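Local structure of endolytic peptidoglycan transglycosylase RlpA (Pseudomonas aeruginosa, 6I05) at residues 4-9 and 60-65; 8-13 and 44-49; 16-21 and 32-37; 28-33 and 50-55. The protein cleaves peptidoglycan as a lytic transglycosylase with a strong preference for naked glycan strands lacking stem peptides, the kind of glycan that SPOR domains recognise. All coordinates share one frame; numbering follows the deposited sequence. Where two conformers were deposited one is given.

Interaction 1. Residues 4-9 and 60-65; sequences LYLQVG and RTQDSI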
loop_
_atom_site.group_PDB
_atom_site.type_symbol
_atom_site.label_atom_id
_atom_site.label_comp_id
_atom_site.label_asym_id
_atom_site.label_seq_id
_atom_site.Cartn_x
_atom_site.Cartn_y
_atom_site.Cartn_z
ATOM N N LEU A 4 10.519 -6.187 -2.937
ATOM C CA LEU A 4 9.426 -6.602 -2.070
ATOM C C LEU A 4 8.325 -5.547 -2.085
ATOM O O LEU A 4 8.596 -4.351 -2.221
ATOM C CB LEU A 4 9.960 -6.794 -0.652
ATOM C CG LEU A 4 11.041 -7.872 -0.567
ATOM C CD1 LEU A 4 11.702 -7.846 0.799
ATOM C CD2 LEU A 4 10.455 -9.246 -0.850
ATOM N N TYR A 5 7.075 -5.984 -1.916
ATOM C CA TYR A 5 5.940 -5.076 -2.000
ATOM C C TYR A 5 5.013 -5.273 -0.814
ATOM O O TYR A 5 4.832 -6.393 -0.328
ATOM C CB TYR A 5 5.141 -5.304 -3.282
ATOM C CG TYR A 5 5.891 -4.927 -4.532
ATOM C CD1 TYR A 5 6.764 -5.815 -5.135
ATOM C CD2 TYR A 5 5.719 -3.681 -5.115
ATOM C CE1 TYR A 5 7.451 -5.472 -6.291
ATOM C CE2 TYR A 5 6.399 -3.324 -6.263
ATOM C CZ TYR A 5 7.263 -4.221 -6.849
ATOM O OH TYR A 5 7.926 -3.863 -7.996
ATOM N N LEU A 6 4.412 -4.172 -0.367
ATOM C CA LEU A 6 3.389 -4.185 0.669
ATOM C C LEU A 6 2.076 -3.701 0.076
ATOM O O LEU A 6 2.060 -2.871 -0.837
ATOM C CB LEU A 6 3.753 -3.250 1.828
ATOM C CG LEU A 6 4.918 -3.674 2.717
ATOM C CD1 LEU A 6 5.344 -2.526 3.615
ATOM C CD2 LEU A 6 4.523 -4.895 3.540
ATOM N N GLN A 7 0.973 -4.231 0.600
ATOM C CA GLN A 7 -0.357 -3.695 0.343
ATOM C C GLN A 7 -0.893 -3.136 1.652
ATOM O O GLN A 7 -0.779 -3.779 2.702
ATOM C CB GLN A 7 -1.305 -4.760 -0.206
ATOM C CG GLN A 7 -2.717 -4.248 -0.454
ATOM C CD GLN A 7 -3.500 -5.168 -1.362
ATOM O OE1 GLN A 7 -3.035 -5.532 -2.442
ATOM N NE2 GLN A 7 -4.691 -5.561 -0.925
ATOM N N VAL A 8 -1.460 -1.934 1.592
ATOM C CA VAL A 8 -1.908 -1.239 2.787
ATOM C C VAL A 8 -3.430 -1.146 2.879
ATOM O O VAL A 8 -3.968 -1.036 3.987
ATOM C CB VAL A 8 -1.251 0.153 2.901
ATOM C CG1 VAL A 8 -1.575 0.817 4.234
ATOM C CG2 VAL A 8 0.262 0.035 2.720
ATOM N N GLY A 9 -4.133 -1.184 1.757
ATOM C CA GLY A 9 -5.581 -1.190 1.764
ATOM C C GLY A 9 -6.080 -1.531 0.383
ATOM O O GLY A 9 -5.324 -1.558 -0.592
ATOM N N ARG A 60 10.537 -2.118 8.885
ATOM C CA ARG A 60 10.495 -0.754 9.389
ATOM C C ARG A 60 9.411 0.062 8.699
ATOM O O ARG A 60 8.829 0.964 9.312
ATOM C CB ARG A 60 11.870 -0.103 9.255
ATOM C CG ARG A 60 12.852 -0.642 10.292
ATOM C CD ARG A 60 14.157 0.114 10.266
ATOM N NE ARG A 60 14.908 -0.182 9.056
ATOM C CZ ARG A 60 15.864 -1.101 8.982
ATOM N NH1 ARG A 60 16.503 -1.296 7.842
ATOM N NH2 ARG A 60 16.180 -1.826 10.050
ATOM N N THR A 61 9.138 -0.233 7.426
ATOM C CA THR A 61 8.067 0.455 6.720
ATOM C C THR A 61 6.713 0.065 7.290
ATOM O O THR A 61 5.836 0.918 7.459
ATOM C CB THR A 61 8.156 0.156 5.216
ATOM O OG1 THR A 61 9.451 0.535 4.735
ATOM C CG2 THR A 61 7.101 0.930 4.442
ATOM N N GLN A 62 6.521 -1.223 7.585
ATOM C CA GLN A 62 5.304 -1.658 8.264
ATOM C C GLN A 62 5.117 -0.905 9.575
ATOM O O GLN A 62 4.016 -0.427 9.878
ATOM C CB GLN A 62 5.348 -3.168 8.500
ATOM C CG GLN A 62 5.222 -3.988 7.228
ATOM C CD GLN A 62 5.314 -5.479 7.487
ATOM O OE1 GLN A 62 6.351 -5.980 7.932
ATOM N NE2 GLN A 62 4.221 -6.194 7.240
ATOM N N ASP A 63 6.192 -0.781 10.360
ATOM C CA ASP A 63 6.130 -0.036 11.616
ATOM C C ASP A 63 5.688 1.403 11.380
ATOM O O ASP A 63 4.816 1.917 12.089
ATOM C CB ASP A 63 7.499 -0.036 12.302
ATOM C CG ASP A 63 7.941 -1.412 12.779
ATOM O OD1 ASP A 63 7.142 -2.374 12.773
ATOM O OD2 ASP A 63 9.127 -1.520 13.169
ATOM N N SER A 64 6.280 2.076 10.387
ATOM C CA SER A 64 5.942 3.477 10.135
ATOM C C SER A 64 4.481 3.635 9.741
ATOM O O SER A 64 3.817 4.607 10.132
ATOM C CB SER A 64 6.841 4.032 9.035
ATOM O OG SER A 64 8.193 4.009 9.437
ATOM N N ILE A 65 3.962 2.689 8.958
ATOM C CA ILE A 65 2.565 2.747 8.544
ATOM C C ILE A 65 1.644 2.584 9.748
ATOM O O ILE A 65 0.627 3.282 9.874
ATOM C CB ILE A 65 2.305 1.695 7.450
ATOM C CG1 ILE A 65 3.040 2.090 6.164
ATOM C CG2 ILE A 65 0.815 1.499 7.228
ATOM C CD1 ILE A 65 3.234 0.947 5.176
#
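Leu6 and Val8, both on the helix-covered face of the first strand, meet Thr61, Gln62 and Ile65 of the second helix, a sheet-to-helix contact of the βαββαβ, ferredoxin-like SPOR fold. The two methyls of Leu6 straddle one carbon of Gln62: CD1 and CD2 of Leu6 are each 3.9 Å from Gln62 CG. These side chains cross at about a right angle, and the Gln62 chain runs on, extended, past Leu6 CD2. On another side, Leu6 CD1 meets Thr61 CG2 at 4.0 Å. Two residues along the strand, Val8 uses both branches against one isoleucine, with Val8 CG1 3.9 Å from Ile65 CG2 and Val8 CG2 4.0 Å from Ile65 CD1. Branched apolar side chains suit this buried interface, which is held by carbon contacts with no hydrogen bond across it. Thr61 and Ile65, one helical turn apart, both point to the strand. Strand and helix segments run nearly parallel, 16° apart, with axes 10.5 Å from each other. Further out, Leu24 of the first helix touches both Val8 and Ile65. The two polar residues turn methyl or methylene carbon to Leu6 and satisfy their ends elsewhere. Gln62 NE2 donates to Pro73 O. In Thr61, CG2 is anti to the backbone N and faces the strand, while OG1, beside that N (chi1 -56°), bonds to Glu57 O.

Interaction 2. Residues 8-13 and 44-49; sequences VGAFAN and LHRVRL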
loop_
_atom_site.group_PDB
_atom_site.type_symbol
_atom_site.label_atom_id
_atom_site.label_comp_id
_atom_site.label_asym_id
_atom_site.label_seq_id
_atom_site.Cartn_x
_atom_site.Cartn_y
_atom_site.Cartn_z
ATOM N N VAL A 8 -1.460 -1.934 1.592
ATOM C CA VAL A 8 -1.908 -1.239 2.787
ATOM C C VAL A 8 -3.430 -1.146 2.879
ATOM O O VAL A 8 -3.968 -1.036 3.987
ATOM C CB VAL A 8 -1.251 0.153 2.901
ATOM C CG1 VAL A 8 -1.575 0.817 4.234
ATOM C CG2 VAL A 8 0.262 0.035 2.720
ATOM N N GLY A 9 -4.133 -1.184 1.757
ATOM C CA GLY A 9 -5.581 -1.190 1.764
ATOM C C GLY A 9 -6.080 -1.531 0.383
ATOM O O GLY A 9 -5.324 -1.558 -0.592
ATOM N N ALA A 10 -7.376 -1.781 0.309
ATOM C CA ALA A 10 -8.034 -2.062 -0.955
ATOM C C ALA A 10 -9.444 -1.507 -0.841
ATOM O O ALA A 10 -10.109 -1.726 0.174
ATOM C CB ALA A 10 -8.060 -3.570 -1.225
ATOM N N PHE A 11 -9.877 -0.768 -1.858
ATOM C CA PHE A 11 -11.075 0.052 -1.758
ATOM C C PHE A 11 -11.913 -0.075 -3.018
ATOM O O PHE A 11 -11.384 -0.178 -4.124
ATOM C CB PHE A 11 -10.713 1.534 -1.590
ATOM C CG PHE A 11 -9.822 1.806 -0.417
ATOM C CD1 PHE A 11 -8.444 1.776 -0.557
ATOM C CD2 PHE A 11 -10.362 2.084 0.831
ATOM C CE1 PHE A 11 -7.617 2.017 0.526
ATOM C CE2 PHE A 11 -9.536 2.328 1.921
ATOM C CZ PHE A 11 -8.162 2.296 1.763
ATOM N N ALA A 12 -13.235 -0.025 -2.841
ATOM C CA ALA A 12 -14.137 0.110 -3.979
ATOM C C ALA A 12 -14.148 1.535 -4.523
ATOM O O ALA A 12 -14.345 1.735 -5.727
ATOM C CB ALA A 12 -15.552 -0.313 -3.580
ATOM N N ASN A 13 -13.931 2.526 -3.660
ATOM C CA ASN A 13 -13.997 3.931 -4.052
ATOM C C ASN A 13 -12.605 4.418 -4.430
ATOM O O ASN A 13 -11.696 4.361 -3.592
ATOM C CB ASN A 13 -14.543 4.759 -2.894
ATOM C CG ASN A 13 -14.349 6.257 -3.084
ATOM O OD1 ASN A 13 -14.255 6.758 -4.205
ATOM N ND2 ASN A 13 -14.302 6.984 -1.973
ATOM N N LEU A 44 -11.636 -3.252 -7.710
ATOM C CA LEU A 44 -10.966 -3.188 -6.420
ATOM C C LEU A 44 -9.669 -2.423 -6.613
ATOM O O LEU A 44 -8.827 -2.824 -7.424
ATOM C CB LEU A 44 -10.673 -4.597 -5.909
ATOM C CG LEU A 44 -10.112 -4.657 -4.489
ATOM C CD1 LEU A 44 -11.129 -4.131 -3.480
ATOM C CD2 LEU A 44 -9.664 -6.077 -4.148
ATOM N N HIS A 45 -9.513 -1.322 -5.878
ATOM C CA HIS A 45 -8.349 -0.445 -5.989
ATOM C C HIS A 45 -7.404 -0.757 -4.834
ATOM O O HIS A 45 -7.665 -0.369 -3.692
ATOM C CB HIS A 45 -8.781 1.019 -5.929
ATOM C CG HIS A 45 -9.767 1.395 -6.984
ATOM N ND1 HIS A 45 -9.404 1.586 -8.300
ATOM C CD2 HIS A 45 -11.099 1.621 -6.921
ATOM C CE1 HIS A 45 -10.473 1.910 -9.004
ATOM N NE2 HIS A 45 -11.514 1.931 -8.193
ATOM N N ARG A 46 -6.305 -1.443 -5.126
ATOM C CA ARG A 46 -5.357 -1.881 -4.107
ATOM C C ARG A 46 -4.224 -0.877 -3.998
ATOM O O ARG A 46 -3.613 -0.517 -5.005
ATOM C CB ARG A 46 -4.804 -3.260 -4.462
ATOM C CG ARG A 46 -5.954 -4.233 -4.712
ATOM C CD ARG A 46 -5.580 -5.538 -5.339
ATOM N NE ARG A 46 -4.816 -5.394 -6.569
ATOM C CZ ARG A 46 -4.284 -6.432 -7.192
ATOM N NH1 ARG A 46 -4.485 -7.650 -6.702
ATOM N NH2 ARG A 46 -3.543 -6.260 -8.270
ATOM N N VAL A 47 -3.946 -0.426 -2.783
ATOM C CA VAL A 47 -2.901 0.562 -2.547
ATOM C C VAL A 47 -1.655 -0.174 -2.083
ATOM O O VAL A 47 -1.677 -0.854 -1.049
ATOM C CB VAL A 47 -3.343 1.619 -1.527
ATOM C CG1 VAL A 47 -2.240 2.648 -1.323
ATOM C CG2 VAL A 47 -4.631 2.297 -1.987
ATOM N N ARG A 48 -0.577 -0.056 -2.852
ATOM C CA ARG A 48 0.627 -0.841 -2.658
ATOM C C ARG A 48 1.848 0.062 -2.645
ATOM O O ARG A 48 1.805 1.221 -3.069
ATOM C CB ARG A 48 0.770 -1.887 -3.766
ATOM C CG ARG A 48 -0.310 -2.934 -3.686
ATOM C CD ARG A 48 -0.222 -3.956 -4.783
ATOM N NE ARG A 48 -1.123 -5.057 -4.463
ATOM C CZ ARG A 48 -1.146 -6.223 -5.090
ATOM N NH1 ARG A 48 -0.340 -6.449 -6.117
ATOM N NH2 ARG A 48 -1.983 -7.162 -4.676
ATOM N N LEU A 49 2.951 -0.482 -2.148
ATOM C CA LEU A 49 4.203 0.253 -2.225
ATOM C C LEU A 49 5.362 -0.703 -2.449
ATOM O O LEU A 49 5.312 -1.875 -2.070
ATOM C CB LEU A 49 4.416 1.210 -1.057
ATOM C CG LEU A 49 4.524 0.477 0.256
ATOM C CD1 LEU A 49 5.968 0.400 0.668
ATOM C CD2 LEU A 49 3.728 1.199 1.314
HETATM O O HOH W 1 -14.249 2.295 -9.157
#
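His45 and Phe11 face each other across two antiparallel strands and are joined by a pair of backbone hydrogen bonds. His45 N donates to Phe11 O, and Phe11 N returns a more bent bond to His45 O (N-H...O 148°). From here the imidazole can be followed outward. His45 CB lies 3.4 Å from Phe11 O. CG stands beside the backbone N (chi1 -58°), and the ring then passes the turn after Phe11 edge first: His45 CD2 is 3.3 Å from Phe11 O and 3.5 Å from Ala12 O. At the tip, NE2 of His45 holds a water in the ring plane at 2.9 Å, and that water gives a weak bond to Ala12 O. The other nitrogen, ND1, is bonded to Ser36 OG on the edge strand, so both ring nitrogens have partners. On the same face, Val47 CG2 touches the edge of the Phe11 ring, 3.9 Å from CE1. Gly9, with no side chain, lets that ring lean back along the strand. On the other face the small Ala10 CB meets Leu44 CD1 at 3.8 Å. Near Val8 the regular pairing slips. Val8 N donates to Val47 O at 2.9 Å, Val47 N donates to Gly9 O at 2.8 Å, and Gly9 N is buried without a partner. With a psi of -26° at Val8, this resembles a classic beta bulge. The two strands are the central neighbours of the four-stranded antiparallel sheet of the ferredoxin-like SPOR fold.

Interaction 3. Residues 16-21 and 32-37; sequences AAELLK and VFISSV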
loop_
_atom_site.group_PDB
_atom_site.type_symbol
_atom_site.label_atom_id
_atom_site.label_comp_id
_atom_site.label_asym_id
_atom_site.label_seq_id
_atom_site.Cartn_x
_atom_site.Cartn_y
_atom_site.Cartn_z
ATOM N N ALA A 16 -10.886 7.038 -2.090
ATOM C CA ALA A 16 -10.320 6.510 -0.856
ATOM C C ALA A 16 -8.946 5.904 -1.103
ATOM O O ALA A 16 -8.036 6.058 -0.281
ATOM C CB ALA A 16 -11.270 5.478 -0.244
ATOM N N ALA A 17 -8.784 5.199 -2.226
ATOM C CA ALA A 17 -7.481 4.645 -2.572
ATOM C C ALA A 17 -6.473 5.755 -2.844
ATOM O O ALA A 17 -5.338 5.705 -2.359
ATOM C CB ALA A 17 -7.606 3.707 -3.772
ATOM N N GLU A 18 -6.878 6.774 -3.607
ATOM C CA GLU A 18 -5.975 7.886 -3.882
ATOM C C GLU A 18 -5.610 8.627 -2.604
ATOM O O GLU A 18 -4.475 9.093 -2.452
ATOM C CB GLU A 18 -6.600 8.841 -4.899
ATOM C CG GLU A 18 -6.810 8.234 -6.284
ATOM C CD GLU A 18 -5.542 8.216 -7.122
ATOM O OE1 GLU A 18 -4.512 8.742 -6.659
ATOM O OE2 GLU A 18 -5.575 7.674 -8.247
ATOM N N LEU A 19 -6.560 8.751 -1.672
ATOM C CA LEU A 19 -6.270 9.434 -0.417
ATOM C C LEU A 19 -5.231 8.667 0.386
ATOM O O LEU A 19 -4.268 9.254 0.891
ATOM C CB LEU A 19 -7.551 9.616 0.390
ATOM C CG LEU A 19 -7.375 10.283 1.752
ATOM C CD1 LEU A 19 -6.739 11.659 1.613
ATOM C CD2 LEU A 19 -8.713 10.391 2.472
ATOM N N LEU A 20 -5.402 7.347 0.507
ATOM C CA LEU A 20 -4.409 6.554 1.218
ATOM C C LEU A 20 -3.051 6.639 0.532
ATOM O O LEU A 20 -2.020 6.766 1.200
ATOM C CB LEU A 20 -4.867 5.102 1.359
ATOM C CG LEU A 20 -3.861 4.186 2.068
ATOM C CD1 LEU A 20 -3.527 4.697 3.462
ATOM C CD2 LEU A 20 -4.383 2.761 2.129
ATOM N N LYS A 21 -3.028 6.575 -0.802
ATOM C CA LYS A 21 -1.767 6.724 -1.526
ATOM C C LYS A 21 -1.072 8.036 -1.169
ATOM O O LYS A 21 0.134 8.058 -0.893
ATOM C CB LYS A 21 -2.001 6.621 -3.034
ATOM C CG LYS A 21 -0.816 7.057 -3.866
ATOM C CD LYS A 21 -1.099 6.872 -5.345
ATOM C CE LYS A 21 0.019 7.435 -6.205
ATOM N NZ LYS A 21 -0.301 7.349 -7.659
ATOM N N VAL A 32 4.664 4.556 -4.093
ATOM C CA VAL A 32 3.316 4.165 -3.700
ATOM C C VAL A 32 2.456 4.205 -4.953
ATOM O O VAL A 32 2.542 5.156 -5.737
ATOM C CB VAL A 32 2.746 5.116 -2.626
ATOM C CG1 VAL A 32 1.413 4.608 -2.111
ATOM C CG2 VAL A 32 3.730 5.301 -1.472
ATOM N N PHE A 33 1.639 3.176 -5.158
ATOM C CA PHE A 33 0.872 3.096 -6.389
ATOM C C PHE A 33 -0.431 2.367 -6.120
ATOM O O PHE A 33 -0.582 1.668 -5.116
ATOM C CB PHE A 33 1.673 2.417 -7.512
ATOM C CG PHE A 33 2.118 1.016 -7.193
ATOM C CD1 PHE A 33 3.293 0.776 -6.495
ATOM C CD2 PHE A 33 1.361 -0.071 -7.618
ATOM C CE1 PHE A 33 3.697 -0.527 -6.228
ATOM C CE2 PHE A 33 1.762 -1.364 -7.351
ATOM C CZ PHE A 33 2.931 -1.594 -6.655
ATOM N N ILE A 34 -1.368 2.525 -7.041
ATOM C CA ILE A 34 -2.650 1.840 -6.985
ATOM C C ILE A 34 -2.682 0.815 -8.103
ATOM O O ILE A 34 -2.359 1.133 -9.253
ATOM C CB ILE A 34 -3.820 2.830 -7.101
ATOM C CG1 ILE A 34 -3.812 3.766 -5.889
ATOM C CG2 ILE A 34 -5.154 2.079 -7.195
ATOM C CD1 ILE A 34 -4.671 4.999 -6.057
ATOM N N SER A 35 -3.037 -0.416 -7.765
ATOM C CA SER A 35 -3.241 -1.477 -8.744
ATOM C C SER A 35 -4.719 -1.840 -8.689
ATOM O O SER A 35 -5.194 -2.389 -7.692
ATOM C CB SER A 35 -2.361 -2.684 -8.429
ATOM O OG SER A 35 -2.732 -3.796 -9.216
ATOM N N SER A 36 -5.448 -1.501 -9.741
ATOM C CA SER A 36 -6.884 -1.721 -9.796
ATOM C C SER A 36 -7.171 -2.966 -10.623
ATOM O O SER A 36 -6.616 -3.130 -11.717
ATOM C CB SER A 36 -7.573 -0.510 -10.428
ATOM O OG SER A 36 -7.262 0.673 -9.709
ATOM N N VAL A 37 -8.047 -3.835 -10.111
ATOM C CA VAL A 37 -8.385 -5.092 -10.768
ATOM C C VAL A 37 -9.882 -5.343 -10.651
ATOM O O VAL A 37 -10.565 -4.771 -9.799
ATOM C CB VAL A 37 -7.596 -6.280 -10.175
ATOM C CG1 VAL A 37 -6.100 -6.142 -10.471
ATOM C CG2 VAL A 37 -7.843 -6.390 -8.672
HETATM O O HOH W 2 -0.874 4.856 -8.730
HETATM O O HOH W 3 2.050 5.891 -8.558
#
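In the layer where the first helix lies over the edge strand, Ala17 and Lys21, one turn apart, both reach Ile34 CD1, and Lys21 also packs on Val32. Ala17 CB touches Ile34 CD1 at 3.9 Å, and an alanine suits this place because its short side chain brings the helix close to the sheet. Ile34 CD1 also lies 4.1 Å from Lys21 CD. Glu18, deposited in two conformers, brings its carboxylate to Ile34 CD1 in one of them, a contact best treated as doubtful. Lys21 supplies most of the helix side. Its CG is anti to the backbone N (chi1 168°), and the chain beyond is extended, sliding past Val32 in the opposite direction with Lys21 CG 3.7 Å from Val32 CG1. In the ferredoxin-like SPOR fold, strand 32-39 is an outermost strand of the sheet. Phe33 and Ser35 bond to strand 42-52, which leaves the backbone groups of Val32 and Ile34 turned the other way. Lys21 meets these through water. Its NZ donates to one water at 2.8 Å, which also accepts from Ile34 N at 2.9 Å. A second water accepts from Lys21 NZ at 2.9 Å and donates to Val32 O at 3.0 Å. A long, flexible side chain suits this role: the methylenes pack on valine and isoleucine, while the ammonium reaches the strand's edge. Between the two, Lys21 CE lies 3.4 Å from Val32 O.

Interaction 4. Residues 28-33 and 50-55; sequences TAAPVF and GPIGSA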
loop_
_atom_site.group_PDB
_atom_site.type_symbol
_atom_site.label_atom_id
_atom_site.label_comp_id
_atom_site.label_asym_id
_atom_site.label_seq_id
_atom_site.Cartn_x
_atom_site.Cartn_y
_atom_site.Cartn_z
ATOM N N THR A 28 6.635 7.079 3.819
ATOM C CA THR A 28 7.665 6.248 3.215
ATOM C C THR A 28 8.216 6.956 1.990
ATOM O O THR A 28 7.511 7.726 1.332
ATOM C CB THR A 28 7.121 4.866 2.782
ATOM O OG1 THR A 28 8.166 4.101 2.159
ATOM C CG2 THR A 28 5.948 5.007 1.799
ATOM N N ALA A 29 9.486 6.685 1.691
ATOM C CA ALA A 29 10.108 7.096 0.446
ATOM C C ALA A 29 9.950 6.069 -0.668
ATOM O O ALA A 29 10.297 6.366 -1.815
ATOM C CB ALA A 29 11.596 7.367 0.674
ATOM N N ALA A 30 9.438 4.878 -0.370
ATOM C CA ALA A 30 9.220 3.890 -1.417
ATOM C C ALA A 30 8.091 4.350 -2.341
ATOM O O ALA A 30 7.177 5.064 -1.910
ATOM C CB ALA A 30 8.848 2.545 -0.805
ATOM N N PRO A 31 8.123 3.950 -3.617
ATOM C CA PRO A 31 7.024 4.304 -4.522
ATOM C C PRO A 31 5.712 3.749 -3.999
ATOM O O PRO A 31 5.647 2.619 -3.525
ATOM C CB PRO A 31 7.418 3.626 -5.843
ATOM C CG PRO A 31 8.890 3.434 -5.753
ATOM C CD PRO A 31 9.163 3.161 -4.303
ATOM N N VAL A 32 4.664 4.556 -4.093
ATOM C CA VAL A 32 3.316 4.165 -3.700
ATOM C C VAL A 32 2.456 4.205 -4.953
ATOM O O VAL A 32 2.542 5.156 -5.737
ATOM C CB VAL A 32 2.746 5.116 -2.626
ATOM C CG1 VAL A 32 1.413 4.608 -2.111
ATOM C CG2 VAL A 32 3.730 5.301 -1.472
ATOM N N PHE A 33 1.639 3.176 -5.158
ATOM C CA PHE A 33 0.872 3.096 -6.389
ATOM C C PHE A 33 -0.431 2.367 -6.120
ATOM O O PHE A 33 -0.582 1.668 -5.116
ATOM C CB PHE A 33 1.673 2.417 -7.512
ATOM C CG PHE A 33 2.118 1.016 -7.193
ATOM C CD1 PHE A 33 3.293 0.776 -6.495
ATOM C CD2 PHE A 33 1.361 -0.071 -7.618
ATOM C CE1 PHE A 33 3.697 -0.527 -6.228
ATOM C CE2 PHE A 33 1.762 -1.364 -7.351
ATOM C CZ PHE A 33 2.931 -1.594 -6.655
ATOM N N GLY A 50 6.390 -0.189 -3.107
ATOM C CA GLY A 50 7.540 -0.974 -3.464
ATOM C C GLY A 50 7.995 -0.613 -4.859
ATOM O O GLY A 50 7.364 0.202 -5.536
ATOM N N PRO A 51 9.093 -1.230 -5.333
ATOM C CA PRO A 51 9.794 -2.340 -4.676
ATOM C C PRO A 51 10.719 -1.897 -3.548
ATOM O O PRO A 51 11.508 -0.951 -3.696
ATOM C CB PRO A 51 10.625 -2.945 -5.813
ATOM C CG PRO A 51 10.856 -1.806 -6.761
ATOM C CD PRO A 51 9.621 -0.961 -6.686
ATOM N N ILE A 52 10.647 -2.603 -2.431
ATOM C CA ILE A 52 11.497 -2.332 -1.281
ATOM C C ILE A 52 12.709 -3.257 -1.345
ATOM O O ILE A 52 12.589 -4.446 -1.673
ATOM C CB ILE A 52 10.687 -2.504 0.016
ATOM C CG1 ILE A 52 9.544 -1.482 0.050
ATOM C CG2 ILE A 52 11.582 -2.366 1.226
ATOM C CD1 ILE A 52 8.593 -1.660 1.206
ATOM N N GLY A 53 13.887 -2.712 -1.041
ATOM C CA GLY A 53 15.118 -3.419 -1.322
ATOM C C GLY A 53 15.568 -4.441 -0.302
ATOM O O GLY A 53 16.539 -5.148 -0.582
ATOM N N SER A 54 14.933 -4.539 0.866
ATOM C CA SER A 54 15.384 -5.513 1.854
ATOM C C SER A 54 14.223 -5.853 2.773
ATOM O O SER A 54 13.312 -5.042 2.981
ATOM C CB SER A 54 16.535 -5.004 2.742
ATOM O OG SER A 54 16.147 -3.883 3.521
ATOM N N ALA A 55 14.315 -7.027 3.388
ATOM C CA ALA A 55 13.316 -7.434 4.368
ATOM C C ALA A 55 13.300 -6.499 5.571
ATOM O O ALA A 55 12.230 -6.170 6.092
ATOM C CB ALA A 55 13.583 -8.875 4.799
#
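Pro31 and Gly50 join the open end of the beta hairpin made by strands 32-39 and 42-52, the second and third strands of the ferredoxin-like SPOR fold. Gly50 N donates to Pro31 O at 2.9 Å (N-H...O 158°), and the donor lies in the carbonyl plane. At Gly50 the backbone takes a positive phi of 139°, a region that suits glycine because a CB there would be jammed against the carbonyl oxygen of Leu49. The next peptide bond, to Pro51, is cis, and the strand runs on to Ile52. Proline also suits position 31, whose nitrogen, lacking a hydrogen, is not called on as a donor while its carbonyl accepts the bond from Gly50 N. The ring of Pro31 lies beside the Gly50 carbonyl, with Pro31 CB 3.4 Å and Pro31 CG 3.6 Å from Gly50 O. Deeper in, Ala30 CB packs against Ile52 CG1 at 4.2 Å, and Ile52 continues to Leu6 and to Val58 of the second helix. The loop leading to the hairpin is shaped by an ST turn in which Thr28 OG1 accepts from Ala30 N at 2.9 Å. On the opposite face of the sheet from Val32, Phe33 has CG set between its backbone N and carbonyl carbon (chi1 59°). Its ring comes to Gly50 edge first, with Phe33 CE1 3.8 Å from Gly50 O.

From the N terminus, strand 4-11 opens two loops. Interaction 2 closes one on strand 42-52, and interaction 1 closes a longer one on helix 55-67. Within both lies interaction 3, where helix 14-25 is tied to strand 32-39. Interaction 4 begins on residues 28-33, which share Val32 and Phe33 with interaction 3, and ends where strand 42-52 runs out. It is nested inside interaction 1 but crosses interaction 2. Strand 42-52 serves interactions 2 and 4, pairing with strand 4-11 and with the run into strand 32-39. Interactions 1 and 3 then fix the two helices to the same sheet; the centres of these two interactions lie about 14 Å apart.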